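Local coordinates for glyoxalase family protein (Listeria monocytogenes, PDB 2P7O), which catalyses the manganese-dependent hydration of the antibiotic fosfomycin and thereby confers resistance to it, at residues A[103-107]-A[118-122]; A[9-13]-A[111-117]; A[19-23]-A[45-49]. Numbering follows the deposited sequence.

Overall arrangement
The fold repeats one plan twice, a four-stranded mixed sheet with a helix against it, and the three contacts sample it at different levels. Interaction 3, helix 15-26 on strand 44-49, lies within the N-terminal repeat and is nested inside the loop closed by interaction 2, which joins strand 4-12 to the turn entering strand 116-120 of the other repeat. Their centres are about 12 Å apart, and Phe21 touches Asp111, Phe112 and Phe117. Interaction 1 continues along strand 116-120, pairing it with strand 106-110. The centres of interactions 1 and 2 are about 20 Å apart, across the chain's centre. All three reach the second subunit, whose His7 completes the manganese site at Glu118.

Interaction 1 (A[103-107]-A[118-122]); sequences EGRSI and ELHAG. With MN (manganese (II) ion), chain C.
Ser106, with chi1 near -75° (m), overlaps the carboxylate end of Glu118: its OG donates a hydrogen bond to Glu118 OE2 at 2.7 Å and also bonds Arg127 NH1. The framework is an antiparallel beta hairpin, strands 106-110 and 116-120, in extended conformation. Ser106 faces His120 in a non-hydrogen-bonded pair (CA-CA 4.4 Å), and Ile107 faces Leu119 in a hydrogen-bonded pair (CA-CA 5.1 Å). Ile107 N to Leu119 O and Leu119 N to Ile107 O are both 2.9 Å; beyond them Ala121 N reaches Arg105 O at 2.8 Å. CA-H...O contacts, Ser106 CA to Leu119 O and Glu118 CA to Ile107 O, each 3.1 Å, accompany the ladder. Ile107 and Leu119, both m,t, share the sheet face covered by helix 79-89, with Ile107 CD1 4.2 Å from Leu119 CB. Ser106 and His120 occupy the other face; the His120 ring (chi1 t) meets His7 of the second subunit, and its NE2 bonds Thr123 O. At Gly104 a CB would clash with Ala121 O. Glu118, extended (chi1 and chi2 t), binds manganese through OE1 at 2.1 Å. A water 2.2 Å from the metal donates to Glu118 OE2 at 2.6 Å, while His69, Glu126 and His7 of the second subunit complete the site. One carboxylate oxygen thus serves the metal, and the other is held by Ser106, the metal-bound water and, weakly, His120 ND1.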
loop_
_atom_site.group_PDB
_atom_site.type_symbol
_atom_site.label_atom_id
_atom_site.label_comp_id
_atom_site.label_asym_id
_atom_site.label_seq_id
_atom_site.Cartn_x
_atom_site.Cartn_y
_atom_site.Cartn_z
ATOM N N GLU A 103 18.541 12.193 -13.963
ATOM C CA GLU A 103 17.698 11.016 -13.650
ATOM C C GLU A 103 17.346 11.184 -12.178
ATOM O O GLU A 103 18.160 11.604 -11.343
ATOM C CB GLU A 103 18.484 9.759 -13.988
ATOM C CG GLU A 103 17.739 8.436 -14.076
ATOM C CD GLU A 103 18.659 7.280 -13.702
ATOM O OE1 GLU A 103 19.884 7.542 -13.556
ATOM O OE2 GLU A 103 18.189 6.141 -13.514
ATOM N N GLY A 104 16.109 10.953 -11.785
ATOM C CA GLY A 104 15.825 11.128 -10.373
ATOM C C GLY A 104 16.177 9.821 -9.675
ATOM O O GLY A 104 16.285 8.739 -10.257
ATOM N N ARG A 105 16.421 9.975 -8.391
ATOM C CA ARG A 105 16.870 8.889 -7.520
ATOM C C ARG A 105 15.744 8.380 -6.633
ATOM O O ARG A 105 14.857 9.101 -6.197
ATOM C CB ARG A 105 17.985 9.479 -6.620
ATOM C CG ARG A 105 19.096 10.128 -7.479
ATOM C CD ARG A 105 20.080 10.819 -6.528
ATOM N NE ARG A 105 20.854 9.784 -5.800
ATOM C CZ ARG A 105 21.705 10.052 -4.832
ATOM N NH1 ARG A 105 21.826 11.309 -4.396
ATOM N NH2 ARG A 105 22.366 9.032 -4.258
ATOM N N SER A 106 15.767 7.061 -6.478
ATOM C CA SER A 106 14.974 6.327 -5.510
ATOM C C SER A 106 15.899 5.443 -4.665
ATOM O O SER A 106 16.924 4.911 -5.133
ATOM C CB SER A 106 13.905 5.497 -6.252
ATOM O OG SER A 106 12.878 6.365 -6.709
ATOM N N ILE A 107 15.412 5.275 -3.435
ATOM C CA ILE A 107 15.931 4.280 -2.521
ATOM C C ILE A 107 14.884 3.196 -2.231
ATOM O O ILE A 107 13.750 3.445 -1.816
ATOM C CB ILE A 107 16.284 4.934 -1.179
ATOM C CG1 ILE A 107 16.947 6.310 -1.335
ATOM C CG2 ILE A 107 17.100 3.985 -0.344
ATOM C CD1 ILE A 107 16.993 7.060 0.013
ATOM N N GLU A 118 9.894 2.411 -0.798
ATOM C CA GLU A 118 10.697 3.249 -1.669
ATOM C C GLU A 118 10.589 4.687 -1.153
ATOM O O GLU A 118 9.517 5.171 -0.821
ATOM C CB GLU A 118 10.211 3.111 -3.111
ATOM C CG GLU A 118 10.865 4.028 -4.139
ATOM C CD GLU A 118 10.282 3.960 -5.536
ATOM O OE1 GLU A 118 9.225 3.283 -5.708
ATOM O OE2 GLU A 118 10.876 4.588 -6.454
ATOM N N LEU A 119 11.736 5.366 -1.123
ATOM C CA LEU A 119 11.772 6.827 -1.061
ATOM C C LEU A 119 12.143 7.382 -2.441
ATOM O O LEU A 119 13.166 7.012 -3.030
ATOM C CB LEU A 119 12.838 7.178 -0.001
ATOM C CG LEU A 119 12.358 6.811 1.416
ATOM C CD1 LEU A 119 13.485 7.156 2.388
ATOM C CD2 LEU A 119 11.072 7.494 1.837
ATOM N N HIS A 120 11.221 8.137 -3.006
ATOM C CA HIS A 120 11.310 8.482 -4.419
ATOM C C HIS A 120 11.532 9.988 -4.492
ATOM O O HIS A 120 10.664 10.724 -4.013
ATOM C CB HIS A 120 9.991 8.035 -5.077
ATOM C CG HIS A 120 9.846 8.422 -6.528
ATOM N ND1 HIS A 120 9.733 7.490 -7.551
ATOM C CD2 HIS A 120 9.633 9.628 -7.128
ATOM C CE1 HIS A 120 9.584 8.123 -8.697
ATOM N NE2 HIS A 120 9.553 9.435 -8.469
ATOM N N ALA A 121 12.626 10.436 -5.075
ATOM C CA ALA A 121 12.728 11.865 -5.431
ATOM C C ALA A 121 12.556 12.036 -6.940
ATOM O O ALA A 121 12.801 11.129 -7.750
ATOM C CB ALA A 121 14.122 12.370 -5.076
ATOM N N GLY A 122 12.066 13.199 -7.317
ATOM C CA GLY A 122 11.984 13.612 -8.680
ATOM C C GLY A 122 10.749 13.081 -9.377
ATOM O O GLY A 122 9.692 12.819 -8.823
HETATM MN MN MN C . 8.028 2.681 -7.392
HETATM O O HOH W 1 9.438 3.929 -8.515
#

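Interaction 2 (A[9-13]-A[111-117]); sequences TLIVK and DFDNHLF
Asp111 begins the turn between strands 106-110 and 116-120 with chi1 near +56° (p), its CA-to-CB bond toward segment 9-13. Its OD2 accepts from Asp113 N at 2.9 Å, an Asx turn, and from His115 N at 3.0 Å, while Asp111 N bonds His115 O at 3.1 Å. Asp113 (chi1 m) points toward segment 9-13, where Asp113 OD1 receives Lys13 N at 2.9 Å, almost linearly, and Asp113 OD2 lies 3.4 Å from Val12 CB. Asn114 turns the chain with positive phi (phi/psi 59/28°). His115 (chi1 m, chi2 112°) is fixed by a His-carboxylate hydrogen bond, ND1 to Asp111 OD1 at 2.7 Å. One ring face lies under Leu10 (m,t), whose CD2 is 3.9 Å from His115 NE2; at the ring edge, His115 CE1 is 3.1 Å from Ile11 O and 4.0 Å from Val12 CG1. Phe117, already in strand 116-120, puts its CZ 3.7 Å from Leu10 CD1. Extended segment 9-12 is thus met by side chains, not a paired strand (nearest CA-CA 5.9 Å, Val12 to Asp113), and the first strand of the N-terminal repeat joins the C-terminal hairpin turn. Strand 52-58 flanks strand 4-12, helix 15-26 packs Thr18 on Val12 and Asp113, and Asn68 of the second subunit bonds His115 NE2 and Ile11 N.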
loop_
_atom_site.group_PDB
_atom_site.type_symbol
_atom_site.label_atom_id
_atom_site.label_comp_id
_atom_site.label_asym_id
_atom_site.label_seq_id
_atom_site.Cartn_x
_atom_site.Cartn_y
_atom_site.Cartn_z
ATOM N N THR A 9 -2.898 -0.839 6.061
ATOM C CA THR A 9 -2.630 -1.669 7.234
ATOM C C THR A 9 -1.559 -2.688 6.845
ATOM O O THR A 9 -1.715 -3.433 5.861
ATOM C CB THR A 9 -3.946 -2.348 7.684
ATOM O OG1 THR A 9 -4.761 -1.306 8.273
ATOM C CG2 THR A 9 -3.700 -3.480 8.675
ATOM N N LEU A 10 -0.466 -2.686 7.617
ATOM C CA LEU A 10 0.599 -3.663 7.401
ATOM C C LEU A 10 0.620 -4.658 8.550
ATOM O O LEU A 10 0.507 -4.174 9.699
ATOM C CB LEU A 10 1.976 -2.973 7.259
ATOM C CG LEU A 10 1.967 -2.094 5.980
ATOM C CD1 LEU A 10 3.324 -1.452 5.724
ATOM C CD2 LEU A 10 1.536 -2.835 4.715
ATOM N N ILE A 11 0.815 -5.946 8.249
ATOM C CA ILE A 11 0.903 -6.970 9.324
ATOM C C ILE A 11 2.388 -7.292 9.572
ATOM O O ILE A 11 3.207 -7.382 8.640
ATOM C CB ILE A 11 0.209 -8.294 8.940
ATOM C CG1 ILE A 11 -1.240 -8.083 8.469
ATOM C CG2 ILE A 11 0.273 -9.247 10.130
ATOM C CD1 ILE A 11 -2.117 -7.580 9.612
ATOM N N VAL A 12 2.739 -7.288 10.867
ATOM C CA VAL A 12 4.136 -7.410 11.227
ATOM C C VAL A 12 4.326 -8.280 12.471
ATOM O O VAL A 12 3.451 -8.387 13.321
ATOM C CB VAL A 12 4.812 -6.064 11.523
ATOM C CG1 VAL A 12 4.763 -5.151 10.308
ATOM C CG2 VAL A 12 4.226 -5.415 12.768
ATOM N N LYS A 13 5.491 -8.916 12.576
ATOM C CA LYS A 13 5.756 -9.807 13.686
ATOM C C LYS A 13 5.953 -9.127 15.031
ATOM O O LYS A 13 5.494 -9.611 16.090
ATOM C CB LYS A 13 7.003 -10.683 13.386
ATOM C CG LYS A 13 7.266 -11.698 14.483
ATOM C CD LYS A 13 7.368 -13.072 13.881
ATOM C CE LYS A 13 7.265 -14.184 14.929
ATOM N NZ LYS A 13 5.937 -14.865 14.767
ATOM N N ASP A 111 11.370 -3.524 5.207
ATOM C CA ASP A 111 11.302 -3.332 6.667
ATOM C C ASP A 111 11.816 -4.600 7.345
ATOM O O ASP A 111 12.696 -5.260 6.774
ATOM C CB ASP A 111 9.918 -2.957 7.182
ATOM C CG ASP A 111 8.827 -3.953 6.800
ATOM O OD1 ASP A 111 7.652 -3.719 7.231
ATOM O OD2 ASP A 111 9.140 -4.946 6.138
ATOM N N PHE A 112 11.249 -4.942 8.486
ATOM C CA PHE A 112 11.690 -6.178 9.155
ATOM C C PHE A 112 10.741 -7.324 8.826
ATOM O O PHE A 112 10.894 -8.397 9.407
ATOM C CB PHE A 112 11.686 -5.942 10.672
ATOM C CG PHE A 112 12.695 -4.897 11.139
ATOM C CD1 PHE A 112 12.343 -3.678 11.697
ATOM C CD2 PHE A 112 14.056 -5.159 11.021
ATOM C CE1 PHE A 112 13.295 -2.767 12.105
ATOM C CE2 PHE A 112 15.015 -4.241 11.422
ATOM C CZ PHE A 112 14.645 -3.043 12.003
ATOM N N ASP A 113 9.795 -7.107 7.903
ATOM C CA ASP A 113 8.765 -8.137 7.655
ATOM C C ASP A 113 8.542 -8.317 6.153
ATOM O O ASP A 113 7.384 -8.579 5.730
ATOM C CB ASP A 113 7.448 -7.659 8.317
ATOM C CG ASP A 113 7.631 -7.659 9.833
ATOM O OD1 ASP A 113 7.495 -8.735 10.466
ATOM O OD2 ASP A 113 7.965 -6.600 10.423
ATOM N N ASN A 114 9.622 -8.205 5.356
ATOM C CA ASN A 114 9.473 -8.438 3.919
ATOM C C ASN A 114 8.481 -7.547 3.202
ATOM O O ASN A 114 8.063 -7.892 2.090
ATOM C CB ASN A 114 9.183 -9.897 3.552
ATOM C CG ASN A 114 10.403 -10.787 3.771
ATOM O OD1 ASN A 114 10.263 -12.016 3.682
ATOM N ND2 ASN A 114 11.543 -10.222 4.106
ATOM N N HIS A 115 8.229 -6.338 3.668
ATOM C CA HIS A 115 7.545 -5.318 2.869
ATOM C C HIS A 115 8.589 -4.429 2.164
ATOM O O HIS A 115 9.448 -3.797 2.820
ATOM C CB HIS A 115 6.787 -4.388 3.840
ATOM C CG HIS A 115 5.702 -5.012 4.646
ATOM N ND1 HIS A 115 5.732 -5.206 6.015
ATOM C CD2 HIS A 115 4.451 -5.404 4.256
ATOM C CE1 HIS A 115 4.588 -5.791 6.399
ATOM N NE2 HIS A 115 3.790 -5.904 5.345
ATOM N N LEU A 116 8.445 -4.214 0.860
ATOM C CA LEU A 116 9.260 -3.271 0.092
ATOM C C LEU A 116 8.724 -1.840 0.181
ATOM O O LEU A 116 7.530 -1.563 0.046
ATOM C CB LEU A 116 9.271 -3.755 -1.349
ATOM C CG LEU A 116 10.229 -2.960 -2.259
ATOM C CD1 LEU A 116 11.676 -3.061 -1.777
ATOM C CD2 LEU A 116 10.092 -3.564 -3.643
ATOM N N PHE A 117 9.672 -0.933 0.452
ATOM C CA PHE A 117 9.335 0.489 0.521
ATOM C C PHE A 117 10.301 1.226 -0.402
ATOM O O PHE A 117 11.376 0.731 -0.773
ATOM C CB PHE A 117 9.634 1.036 1.927
ATOM C CG PHE A 117 8.534 0.688 2.927
ATOM C CD1 PHE A 117 8.672 -0.383 3.805
ATOM C CD2 PHE A 117 7.362 1.422 2.981
ATOM C CE1 PHE A 117 7.676 -0.725 4.726
ATOM C CE2 PHE A 117 6.344 1.119 3.883
ATOM C CZ PHE A 117 6.519 0.052 4.779
#

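Interaction 3 (A[19-23]-A[45-49])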
loop_
_atom_site.group_PDB
_atom_site.type_symbol
_atom_site.label_atom_id
_atom_site.label_comp_id
_atom_site.label_asym_id
_atom_site.label_seq_id
_atom_site.Cartn_x
_atom_site.Cartn_y
_atom_site.Cartn_z
ATOM N N THR A 19 7.871 -0.077 14.896
ATOM C CA THR A 19 7.762 1.318 15.373
ATOM C C THR A 19 9.078 2.057 15.149
ATOM O O THR A 19 9.148 3.207 14.731
ATOM C CB THR A 19 7.432 1.268 16.875
ATOM O OG1 THR A 19 6.054 0.814 16.951
ATOM C CG2 THR A 19 7.456 2.672 17.456
ATOM N N ALA A 20 10.178 1.358 15.408
ATOM C CA ALA A 20 11.483 2.023 15.318
ATOM C C ALA A 20 11.809 2.252 13.846
ATOM O O ALA A 20 12.342 3.348 13.546
ATOM C CB ALA A 20 12.508 1.193 16.026
ATOM N N PHE A 21 11.493 1.279 12.967
ATOM C CA PHE A 21 11.694 1.460 11.536
ATOM C C PHE A 21 10.966 2.713 11.033
ATOM O O PHE A 21 11.538 3.598 10.380
ATOM C CB PHE A 21 11.140 0.168 10.882
ATOM C CG PHE A 21 11.226 0.216 9.364
ATOM C CD1 PHE A 21 12.410 -0.017 8.712
ATOM C CD2 PHE A 21 10.083 0.489 8.654
ATOM C CE1 PHE A 21 12.512 0.079 7.335
ATOM C CE2 PHE A 21 10.156 0.594 7.277
ATOM C CZ PHE A 21 11.353 0.322 6.628
ATOM N N LEU A 22 9.668 2.820 11.370
ATOM C CA LEU A 22 8.822 3.857 10.829
ATOM C C LEU A 22 9.206 5.249 11.352
ATOM O O LEU A 22 9.121 6.227 10.621
ATOM C CB LEU A 22 7.343 3.618 11.180
ATOM C CG LEU A 22 6.700 2.391 10.541
ATOM C CD1 LEU A 22 5.284 2.244 11.063
ATOM C CD2 LEU A 22 6.749 2.554 9.010
ATOM N N GLN A 23 9.488 5.286 12.650
ATOM C CA GLN A 23 9.894 6.489 13.360
ATOM C C GLN A 23 11.315 6.936 12.962
ATOM O O GLN A 23 11.561 8.098 12.633
ATOM C CB GLN A 23 9.940 6.225 14.891
ATOM C CG GLN A 23 8.534 6.271 15.519
ATOM C CD GLN A 23 8.541 6.081 17.034
ATOM O OE1 GLN A 23 9.489 5.606 17.654
ATOM N NE2 GLN A 23 7.437 6.515 17.632
ATOM N N LYS A 45 -0.990 -0.536 16.288
ATOM C CA LYS A 45 -0.760 0.879 16.396
ATOM C C LYS A 45 -1.193 1.614 15.108
ATOM O O LYS A 45 -1.121 1.082 14.006
ATOM C CB LYS A 45 0.731 1.154 16.563
ATOM C CG LYS A 45 1.200 0.933 17.974
ATOM C CD LYS A 45 2.637 1.461 18.072
ATOM C CE LYS A 45 3.344 0.831 19.251
ATOM N NZ LYS A 45 4.594 1.575 19.511
ATOM N N PHE A 46 -1.556 2.881 15.332
ATOM C CA PHE A 46 -1.687 3.766 14.168
ATOM C C PHE A 46 -0.581 4.834 14.198
ATOM O O PHE A 46 -0.214 5.360 15.252
ATOM C CB PHE A 46 -3.070 4.409 14.107
ATOM C CG PHE A 46 -4.114 3.695 13.264
ATOM C CD1 PHE A 46 -4.374 4.100 11.970
ATOM C CD2 PHE A 46 -4.836 2.632 13.817
ATOM C CE1 PHE A 46 -5.354 3.465 11.206
ATOM C CE2 PHE A 46 -5.803 2.004 13.064
ATOM C CZ PHE A 46 -6.047 2.408 11.740
ATOM N N PHE A 47 -0.130 5.185 13.002
ATOM C CA PHE A 47 0.837 6.256 12.797
ATOM C C PHE A 47 0.342 7.121 11.628
ATOM O O PHE A 47 -0.548 6.744 10.845
ATOM C CB PHE A 47 2.197 5.715 12.348
ATOM C CG PHE A 47 2.895 4.829 13.369
ATOM C CD1 PHE A 47 2.642 3.479 13.392
ATOM C CD2 PHE A 47 3.767 5.383 14.282
ATOM C CE1 PHE A 47 3.224 2.718 14.375
ATOM C CE2 PHE A 47 4.364 4.610 15.278
ATOM C CZ PHE A 47 4.074 3.261 15.346
ATOM N N LEU A 48 0.864 8.331 11.558
ATOM C CA LEU A 48 0.661 9.267 10.490
ATOM C C LEU A 48 2.042 9.533 9.870
ATOM O O LEU A 48 2.971 9.883 10.626
ATOM C CB LEU A 48 0.204 10.657 10.976
ATOM C CG LEU A 48 -1.115 10.586 11.745
ATOM C CD1 LEU A 48 -1.915 11.869 11.807
ATOM C CD2 LEU A 48 -1.832 9.500 10.980
ATOM N N ILE A 49 2.068 9.445 8.555
ATOM C CA ILE A 49 3.237 9.751 7.733
ATOM C C ILE A 49 2.767 10.643 6.571
ATOM O O ILE A 49 2.153 10.156 5.617
ATOM C CB ILE A 49 3.848 8.448 7.192
ATOM C CG1 ILE A 49 4.144 7.407 8.286
ATOM C CG2 ILE A 49 5.129 8.758 6.398
ATOM C CD1 ILE A 49 4.728 6.146 7.692
#
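Thr19 opens the helical segment with a dual role. Its OG1 accepts a hydrogen bond from Lys45 NZ at 3.0 Å, and it is also bonded to Leu15 O, one turn earlier in the helix; Lys45 in turn forms a salt bridge with Glu30 on strand 29-30. The same OG1 lies 3.5 Å from Phe47 CZ, near the plane of the ring, so the polar pair borders an aromatic edge. Leu22, an m,t rotamer, is the main apolar contact: its CD1 sits over the face of Phe47, 4.2 Å from the ring centroid in a CH-pi contact, with 3.7 Å from Leu22 CD1 to Phe47 CD1, while its CD2 lies 4.3 Å from Ile49 CD1. Gln23 closes the patch with its NE2 4.3 Å from Phe47 CE2 at the ring edge.

The alternation of the strand explains the pattern: Lys45, Phe47 and Ile49 point toward the helix, whereas Phe46 and Leu48 face the other way, Phe46 meeting Leu124 of the second subunit. The axes of segments 19-23 and 45-49 run nearly parallel, 11° apart and 10.7 Å at closest approach, so that these alternate strand residues meet one side of the helix, Thr19, Leu22 and Gln23, spaced i, i+3, i+4. A helix laid along a mixed sheet in this way is the core of the beta-alpha-beta-beta-beta module of the glyoxalase (vicinal oxygen chelate) fold.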